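Interferon-inducible and double-stranded-dependent eIF-2kinase (Carassius auratus, PDB 4KMF) binds left-handed Z-DNA through its Zalpha domain, the part crystallised here, and as a whole is probably a protein kinase acting on translation initiation factor eIF2alpha. Local coordinates at residues K19-A22 with L23-A26; K33-V36 with N37-Y41. All coordinates share one frame; numbering follows the deposited sequence.

Contact 1 (K19-A22 with L23-A26); sequences KSIA and LTIA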
ATOM      1  N   LYS A  19     -20.176 -14.314  -3.134  1.00 25.12           N
ATOM      2  CA  LYS A  19     -19.437 -13.060  -3.161  1.00 25.13           C
ATOM      3  C   LYS A  19     -18.841 -12.722  -1.793  1.00 23.58           C
ATOM      4  O   LYS A  19     -19.466 -12.934  -0.765  1.00 24.32           O
ATOM      5  CB  LYS A  19     -20.303 -11.948  -3.749  1.00 25.17           C
ATOM      6  CG  LYS A  19     -21.466 -11.511  -2.892  1.00 28.81           C
ATOM      7  CD  LYS A  19     -22.449 -10.652  -3.712  1.00 32.64           C
ATOM      8  CE  LYS A  19     -23.815 -10.631  -3.060  1.00 36.69           C
ATOM      9  NZ  LYS A  19     -23.676 -10.269  -1.623  1.00 40.07           N
ATOM     10  N   SER A  20     -17.593 -12.264  -1.776  1.00 22.27           N
ATOM     11  CA  SER A  20     -16.823 -12.177  -0.538  1.00 21.44           C
ATOM     12  C   SER A  20     -15.896 -10.971  -0.572  1.00 20.68           C
ATOM     13  O   SER A  20     -15.443 -10.585  -1.637  1.00 20.21           O
ATOM     14  CB  SER A  20     -15.990 -13.454  -0.331  1.00 21.32           C
ATOM     15  OG  SER A  20     -16.829 -14.619  -0.270  1.00 22.13           O
ATOM     16  N   ILE A  21     -15.629 -10.372   0.584  1.00 20.72           N
ATOM     17  CA  ILE A  21     -14.597  -9.341   0.652  1.00 20.21           C
ATOM     18  C   ILE A  21     -13.227 -10.009   0.813  1.00 19.19           C
ATOM     19  O   ILE A  21     -13.148 -11.179   1.206  1.00 19.18           O
ATOM     20  CB  ILE A  21     -14.886  -8.296   1.765  1.00 20.43           C
ATOM     21  CG1 ILE A  21     -14.816  -8.948   3.156  1.00 21.46           C
ATOM     22  CG2 ILE A  21     -16.256  -7.673   1.513  1.00 22.32           C
ATOM     23  CD1 ILE A  21     -14.632  -7.943   4.325  1.00 23.07           C
ATOM     24  N   ALA A  22     -12.150  -9.287   0.490  1.00 19.00           N
ATOM     25  CA  ALA A  22     -10.797  -9.835   0.552  1.00 19.18           C
ATOM     26  C   ALA A  22     -10.440 -10.407   1.920  1.00 19.85           C
ATOM     27  O   ALA A  22      -9.774 -11.423   2.001  1.00 20.05           O
ATOM     28  CB  ALA A  22      -9.763  -8.778   0.161  1.00 18.47           C
ATOM     29  N   LEU A  23     -10.891  -9.760   2.991  1.00 21.55           N
ATOM     30  CA  LEU A  23     -10.500 -10.157   4.337  1.00 23.26           C
ATOM     31  C   LEU A  23     -11.016 -11.564   4.607  1.00 22.40           C
ATOM     32  O   LEU A  23     -10.309 -12.396   5.124  1.00 23.45           O
ATOM     33  CB  LEU A  23     -11.005  -9.142   5.361  1.00 24.56           C
ATOM     34  CG  LEU A  23     -10.314  -9.266   6.715  1.00 28.45           C
ATOM     35  CD1 LEU A  23      -9.556  -7.979   7.000  1.00 35.49           C
ATOM     36  CD2 LEU A  23     -11.334  -9.571   7.823  1.00 32.63           C
ATOM     37  N   THR A  24     -12.229 -11.850   4.184  1.00 22.51           N
ATOM     38  CA  THR A  24     -12.775 -13.203   4.334  1.00 22.16           C
ATOM     39  C   THR A  24     -12.026 -14.307   3.547  1.00 21.11           C
ATOM     40  O   THR A  24     -11.757 -15.393   4.060  1.00 21.47           O
ATOM     41  CB  THR A  24     -14.203 -13.168   3.911  1.00 22.34           C
ATOM     42  OG1 THR A  24     -14.869 -12.208   4.735  1.00 24.63           O
ATOM     43  CG2 THR A  24     -14.847 -14.533   4.081  1.00 23.92           C
ATOM     44  N   ILE A  25     -11.728 -14.007   2.283  1.00 19.91           N
ATOM     45  CA  ILE A  25     -11.013 -14.904   1.412  1.00 18.95           C
ATOM     46  C   ILE A  25      -9.641 -15.143   2.015  1.00 19.20           C
ATOM     47  O   ILE A  25      -9.174 -16.287   2.093  1.00 19.89           O
ATOM     48  CB  ILE A  25     -10.847 -14.268   0.005  1.00 17.40           C
ATOM     49  CG1 ILE A  25     -12.215 -13.972  -0.634  1.00 17.97           C
ATOM     50  CG2 ILE A  25      -9.984 -15.173  -0.886  1.00 17.25           C
ATOM     51  CD1 ILE A  25     -12.140 -13.110  -1.905  1.00 18.21           C
ATOM     52  N   ALA A  26      -8.973 -14.078   2.453  1.00 19.32           N
ATOM     53  CA  ALA A  26      -7.649 -14.240   3.087  1.00 19.71           C
ATOM     54  C   ALA A  26      -7.641 -15.173   4.284  1.00 20.48           C
ATOM     55  O   ALA A  26      -6.746 -16.013   4.399  1.00 21.69           O
ATOM     56  CB  ALA A  26      -7.071 -12.899   3.456  1.00 19.38           C
TER
HETATM   57  O   HOH W   1     -16.914 -11.687   2.900  1.00 30.47           O
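With chi1 near 66°, I21 holds CG1 between its own backbone N and carbonyl carbon, which carries the branch over the first turn of the helix to meet OG1 of T24; T24 in turn has OG1 beside its backbone N (chi1 -58°). The two side chains cross at about a right angle, I21 CG1 lying 3.6 Å from T24 OG1. The end of I21 runs on alongside L23, CD1 coming 4.0 Å from L23 CB, an apolar touch on the outer side of the turn.

I21 is the N-cap residue, and its apolar side chain cannot accept from the first-turn N-H groups. The return half of a capping box, from the N3 side chain to the N-cap N-H, is made through a water: it accepts from I21 N at 3.0 Å and is hydrogen-bonded to T24 OG1 at 2.8 Å. The I21 carbonyl starts the helical pattern only weakly, with I25 N 3.3 Å from I21 O. One residue later the grip is firm: A26 N is 2.8 Å from A22 O and points almost straight at it.

On the inner side, S20 CB rests 3.8 Å from I25 CG1, while S20 OG turns back to hydrogen-bond the carbonyl of G18. S20 and I25 both pack on F13 and L14 of helix 2-17, and the S20 backbone is bonded to W59 in strand 58-61. A short edge strand passing straight into a helix in this way belongs to the winged helix-turn-helix fold of Zalpha domains, with helix 22-29 as the first helix of the helix-turn-helix.

Contact 2 (K33-V36 with N37-Y41); sequences KSTV and NRHLY. With nucleotides of chain B.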
ATOM      1  N   LYS A  33      -3.787 -10.439   3.527  1.00 22.62           N
ATOM      2  CA  LYS A  33      -4.684  -9.632   2.695  1.00 23.40           C
ATOM      3  C   LYS A  33      -4.006  -9.067   1.401  1.00 22.13           C
ATOM      4  O   LYS A  33      -4.612  -9.093   0.336  1.00 21.58           O
ATOM      5  CB  LYS A  33      -5.332  -8.539   3.565  1.00 24.41           C
ATOM      6  CG  LYS A  33      -6.352  -7.590   2.885  1.00 27.77           C
ATOM      7  CD  LYS A  33      -6.576  -6.347   3.794  1.00 31.45           C
ATOM      8  CE  LYS A  33      -7.085  -5.094   3.076  1.00 35.28           C
ATOM      9  NZ  LYS A  33      -6.027  -4.115   2.499  1.00 34.47           N
ATOM     10  N   SER A  34      -2.756  -8.619   1.471  1.00 21.98           N
ATOM     11  CA  SER A  34      -2.104  -8.004   0.312  1.00 21.10           C
ATOM     12  C   SER A  34      -1.865  -9.029  -0.753  1.00 20.15           C
ATOM     13  O   SER A  34      -1.969  -8.754  -1.929  1.00 19.94           O
ATOM     14  CB  SER A  34      -0.721  -7.474   0.672  1.00 22.73           C
ATOM     15  OG  SER A  34      -0.795  -6.453   1.609  1.00 27.50           O
ATOM     16  N   THR A  35      -1.486 -10.225  -0.344  1.00 19.77           N
ATOM     17  CA  THR A  35      -1.277 -11.322  -1.279  1.00 20.24           C
ATOM     18  C   THR A  35      -2.575 -11.736  -1.959  1.00 18.60           C
ATOM     19  O   THR A  35      -2.602 -11.930  -3.173  1.00 17.50           O
ATOM     20  CB  THR A  35      -0.587 -12.534  -0.567  1.00 20.44           C
ATOM     21  OG1 THR A  35       0.735 -12.129  -0.172  1.00 22.76           O
ATOM     22  CG2 THR A  35      -0.451 -13.742  -1.512  1.00 23.82           C
ATOM     23  N   VAL A  36      -3.636 -11.891  -1.172  1.00 18.40           N
ATOM     24  CA  VAL A  36      -4.961 -12.156  -1.726  1.00 18.64           C
ATOM     25  C   VAL A  36      -5.363 -11.069  -2.704  1.00 17.67           C
ATOM     26  O   VAL A  36      -5.845 -11.381  -3.794  1.00 16.68           O
ATOM     27  CB  VAL A  36      -5.986 -12.350  -0.637  1.00 19.29           C
ATOM     28  CG1 VAL A  36      -7.377 -12.565  -1.238  1.00 19.18           C
ATOM     29  CG2 VAL A  36      -5.547 -13.593   0.148  1.00 23.45           C
ATOM     30  N   ASN A  37      -5.137  -9.801  -2.342  1.00 16.56           N
ATOM     31  CA  ASN A  37      -5.502  -8.715  -3.247  1.00 16.60           C
ATOM     32  C   ASN A  37      -4.684  -8.729  -4.526  1.00 16.52           C
ATOM     33  O   ASN A  37      -5.215  -8.490  -5.598  1.00 16.06           O
ATOM     34  CB  ASN A  37      -5.441  -7.362  -2.528  1.00 16.47           C
ATOM     35  CG  ASN A  37      -6.743  -7.009  -1.877  1.00 16.71           C
ATOM     36  OD1 ASN A  37      -7.796  -7.495  -2.279  1.00 18.38           O
ATOM     37  ND2 ASN A  37      -6.686  -6.127  -0.882  1.00 18.67           N
ATOM     38  N   ARG A  38      -3.395  -9.044  -4.431  1.00 15.81           N
ATOM     39  CA  ARG A  38      -2.576  -9.219  -5.636  1.00 16.93           C
ATOM     40  C   ARG A  38      -3.267 -10.217  -6.593  1.00 16.69           C
ATOM     41  O   ARG A  38      -3.478  -9.936  -7.770  1.00 16.72           O
ATOM     42  CB  ARG A  38      -1.177  -9.703  -5.259  1.00 16.59           C
ATOM     43  CG  ARG A  38      -0.322  -9.961  -6.492  1.00 20.22           C
ATOM     44  CD  ARG A  38       1.116 -10.262  -6.100  1.00 29.53           C
ATOM     45  NE  ARG A  38       1.367 -11.687  -5.976  1.00 36.89           N
ATOM     46  CZ  ARG A  38       1.729 -12.311  -4.849  1.00 41.18           C
ATOM     47  NH1 ARG A  38       1.904 -11.625  -3.713  1.00 42.07           N
ATOM     48  NH2 ARG A  38       1.931 -13.639  -4.863  1.00 42.65           N
ATOM     49  N   HIS A  39      -3.653 -11.364  -6.057  1.00 17.05           N
ATOM     50  CA  HIS A  39      -4.334 -12.373  -6.851  1.00 17.41           C
ATOM     51  C   HIS A  39      -5.699 -11.949  -7.353  1.00 16.47           C
ATOM     52  O   HIS A  39      -6.034 -12.229  -8.508  1.00 15.04           O
ATOM     53  CB  HIS A  39      -4.404 -13.697  -6.098  1.00 18.07           C
ATOM     54  CG  HIS A  39      -3.063 -14.306  -5.847  1.00 21.16           C
ATOM     55  ND1 HIS A  39      -2.138 -14.518  -6.852  1.00 23.34           N
ATOM     56  CD2 HIS A  39      -2.476 -14.721  -4.703  1.00 25.23           C
ATOM     57  CE1 HIS A  39      -1.047 -15.056  -6.337  1.00 27.38           C
ATOM     58  NE2 HIS A  39      -1.225 -15.190  -5.033  1.00 26.49           N
ATOM     59  N   LEU A  40      -6.501 -11.295  -6.509  1.00 16.07           N
ATOM     60  CA  LEU A  40      -7.843 -10.855  -6.942  1.00 15.64           C
ATOM     61  C   LEU A  40      -7.749  -9.871  -8.126  1.00 15.78           C
ATOM     62  O   LEU A  40      -8.511  -9.978  -9.084  1.00 15.83           O
ATOM     63  CB  LEU A  40      -8.601 -10.194  -5.785  1.00 14.00           C
ATOM     64  CG  LEU A  40      -9.134 -11.224  -4.770  1.00 16.49           C
ATOM     65  CD1 LEU A  40      -9.671 -10.543  -3.506  1.00 16.97           C
ATOM     66  CD2 LEU A  40     -10.157 -12.155  -5.418  1.00 17.92           C
ATOM     67  N   TYR A  41      -6.817  -8.914  -8.054  1.00 15.87           N
ATOM     68  CA  TYR A  41      -6.682  -7.950  -9.146  1.00 16.08           C
ATOM     69  C   TYR A  41      -6.099  -8.584 -10.412  1.00 17.31           C
ATOM     70  O   TYR A  41      -6.520  -8.202 -11.509  1.00 17.20           O
ATOM     71  CB  TYR A  41      -5.928  -6.678  -8.709  1.00 16.18           C
ATOM     72  CG  TYR A  41      -6.802  -5.753  -7.870  1.00 15.04           C
ATOM     73  CD1 TYR A  41      -6.846  -5.881  -6.463  1.00 13.47           C
ATOM     74  CD2 TYR A  41      -7.596  -4.772  -8.468  1.00 16.01           C
ATOM     75  CE1 TYR A  41      -7.658  -5.059  -5.678  1.00 13.64           C
ATOM     76  CE2 TYR A  41      -8.426  -3.940  -7.684  1.00 15.78           C
ATOM     77  CZ  TYR A  41      -8.458  -4.105  -6.286  1.00 14.41           C
ATOM     78  OH  TYR A  41      -9.285  -3.279  -5.536  1.00 16.06           O
TER
ATOM     79  P    DG B   5      -3.343  -4.458  -0.358  1.00 18.98           P
ATOM     80  OP1  DG B   5      -4.477  -5.055   0.354  1.00 18.71           O
ATOM     81  OP2  DG B   5      -1.971  -4.453   0.236  1.00 21.56           O
ATOM     82  O5'  DG B   5      -3.229  -5.089  -1.822  1.00 17.92           O
ATOM     83  C5'  DG B   5      -2.161  -4.697  -2.688  1.00 16.94           C
ATOM     84  C4'  DG B   5      -2.460  -5.310  -4.036  1.00 18.28           C
ATOM     85  O4'  DG B   5      -3.702  -4.817  -4.587  1.00 18.38           O
ATOM     86  C3'  DG B   5      -1.377  -4.993  -5.041  1.00 21.30           C
ATOM     87  O3'  DG B   5      -0.602  -6.180  -5.096  1.00 22.83           O
ATOM     88  C2'  DG B   5      -2.109  -4.791  -6.358  1.00 18.52           C
ATOM     89  C1'  DG B   5      -3.556  -4.570  -5.984  1.00 19.26           C
ATOM     90  N9   DG B   5      -4.003  -3.182  -6.154  1.00 17.40           N
ATOM     91  C8   DG B   5      -5.110  -2.762  -6.864  1.00 17.92           C
ATOM     92  N7   DG B   5      -5.294  -1.474  -6.824  1.00 17.23           N
ATOM     93  C5   DG B   5      -4.228  -0.992  -6.052  1.00 17.46           C
ATOM     94  C6   DG B   5      -3.935   0.342  -5.655  1.00 16.85           C
ATOM     95  O6   DG B   5      -4.593   1.352  -5.966  1.00 17.63           O
ATOM     96  N1   DG B   5      -2.777   0.443  -4.863  1.00 16.26           N
ATOM     97  C2   DG B   5      -2.010  -0.652  -4.495  1.00 16.74           C
ATOM     98  N2   DG B   5      -0.945  -0.394  -3.720  1.00 18.56           N
ATOM     99  N3   DG B   5      -2.319  -1.942  -4.825  1.00 17.69           N
ATOM    100  C4   DG B   5      -3.414  -2.031  -5.639  1.00 16.70           C
ATOM    101  P    DC B   4      -8.629  -2.628  -2.060  1.00 17.70           P
ATOM    102  OP1  DC B   4      -8.970  -3.792  -2.912  1.00 17.42           O
ATOM    103  OP2  DC B   4      -8.500  -2.881  -0.629  1.00 18.03           O
ATOM    104  O5'  DC B   4      -7.302  -1.920  -2.565  1.00 17.83           O
ATOM    105  C5'  DC B   4      -6.248  -2.664  -3.230  1.00 16.20           C
ATOM    106  C4'  DC B   4      -4.914  -2.267  -2.590  1.00 16.36           C
ATOM    107  O4'  DC B   4      -4.637  -0.867  -2.850  1.00 17.49           O
ATOM    108  C3'  DC B   4      -4.850  -2.397  -1.068  1.00 15.49           C
ATOM    109  O3'  DC B   4      -3.570  -2.897  -0.655  1.00 17.70           O
ATOM    110  C2'  DC B   4      -5.028  -0.976  -0.564  1.00 14.34           C
ATOM    111  C1'  DC B   4      -4.237  -0.255  -1.630  1.00 15.75           C
ATOM    112  N1   DC B   4      -4.530   1.184  -1.669  1.00 15.50           N
ATOM    113  C2   DC B   4      -3.815   2.053  -0.837  1.00 14.84           C
ATOM    114  O2   DC B   4      -2.952   1.599  -0.089  1.00 14.93           O
ATOM    115  N3   DC B   4      -4.088   3.387  -0.890  1.00 15.13           N
ATOM    116  C4   DC B   4      -5.055   3.843  -1.704  1.00 15.50           C
ATOM    117  N4   DC B   4      -5.272   5.147  -1.758  1.00 15.78           N
ATOM    118  C5   DC B   4      -5.795   2.970  -2.574  1.00 15.74           C
ATOM    119  C6   DC B   4      -5.515   1.660  -2.515  1.00 16.36           C
ATOM    120  P    DC B   6       0.953  -6.201  -5.460  1.00 31.78           P
ATOM    121  OP1  DC B   6       1.103  -7.267  -6.472  1.00 34.85           O
ATOM    122  OP2  DC B   6       1.635  -6.355  -4.164  1.00 30.97           O
ATOM    123  O5'  DC B   6       1.321  -4.838  -6.144  1.00 24.86           O
ATOM    124  C5'  DC B   6       2.607  -4.844  -6.722  1.00 22.31           C
ATOM    125  C4'  DC B   6       3.238  -3.494  -6.487  1.00 21.74           C
ATOM    126  O4'  DC B   6       2.524  -2.510  -7.268  1.00 22.31           O
ATOM    127  C3'  DC B   6       3.264  -2.969  -5.065  1.00 22.14           C
ATOM    128  O3'  DC B   6       4.519  -2.323  -4.905  1.00 24.86           O
ATOM    129  C2'  DC B   6       2.141  -1.935  -5.039  1.00 21.52           C
ATOM    130  C1'  DC B   6       2.194  -1.395  -6.453  1.00 19.69           C
ATOM    131  N1   DC B   6       0.914  -0.815  -6.972  1.00 18.01           N
ATOM    132  C2   DC B   6       0.677   0.550  -6.771  1.00 17.26           C
ATOM    133  O2   DC B   6       1.511   1.218  -6.152  1.00 18.50           O
ATOM    134  N3   DC B   6      -0.450   1.097  -7.260  1.00 17.32           N
ATOM    135  C4   DC B   6      -1.323   0.310  -7.915  1.00 16.53           C
ATOM    136  N4   DC B   6      -2.445   0.873  -8.382  1.00 19.20           N
ATOM    137  C5   DC B   6      -1.097  -1.093  -8.146  1.00 15.92           C
ATOM    138  C6   DC B   6       0.029  -1.611  -7.643  1.00 16.97           C
TER
HETATM  139  O   HOH W   2       3.268 -12.435  -1.524  1.00 45.61           O
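K33 and N37, one turn apart, slant across each other and converge on a single phosphate oxygen, OP1 of DG5 of chain B. The lysine chain, extended until it bends at its last torsion, delivers NZ to within 2.8 Å of OP1, and N37 ND2 reaches OP1 at 2.7 Å in a nearly straight bond (164°). S34 OG donates to OP2 of DG5, so both non-bridging oxygens are held. This is the recognition helix of the winged helix-turn-helix, gripping the Z-DNA backbone. Y41 lies with one ring face over the guanine's edge: C8 of DG5, a syn nucleotide, stands 3.3 Å above the ring centre in a CH-pi contact, while OH donates to OP1 of DC4 of chain B at 2.7 Å. With an alanine in place of Y41, C8 would probably lose its aromatic cover and the DC4 phosphate its hydroxyl donor. On another side, T35 and R38 run alongside each other, and a water in the guanidinium plane bridges them, 2.9 Å from T35 OG1 and 2.7 Å from R38 NH1. T35 OG1, which accepts from that water, donates to D32 OD2, and E3 forms a salt bridge with R38 NH2. Facing the core, V36 CG1 packs alongside L40 CD1 at 3.8 Å.

Coming from the N terminus, the chain runs through helix 2-17 and reaches contact 1 where strand 20-21 turns into helix 22-29. The rest of that helix and a short turn lead to contact 2 on helix 33-45. The two follow in series, neither enclosing nor crossing the other, and each spans only neighbouring turns, so neither closes a long loop. Their helices nevertheless pack together: I25 CG2 meets V36 CG1 at 3.7 Å, and A22 CB lies 3.4 Å from N37 OD1. I25 and L40 also both rest on helix 2-17. Contact 1 thus joins the sheet to the helical core, and contact 2 joins that core to the DNA.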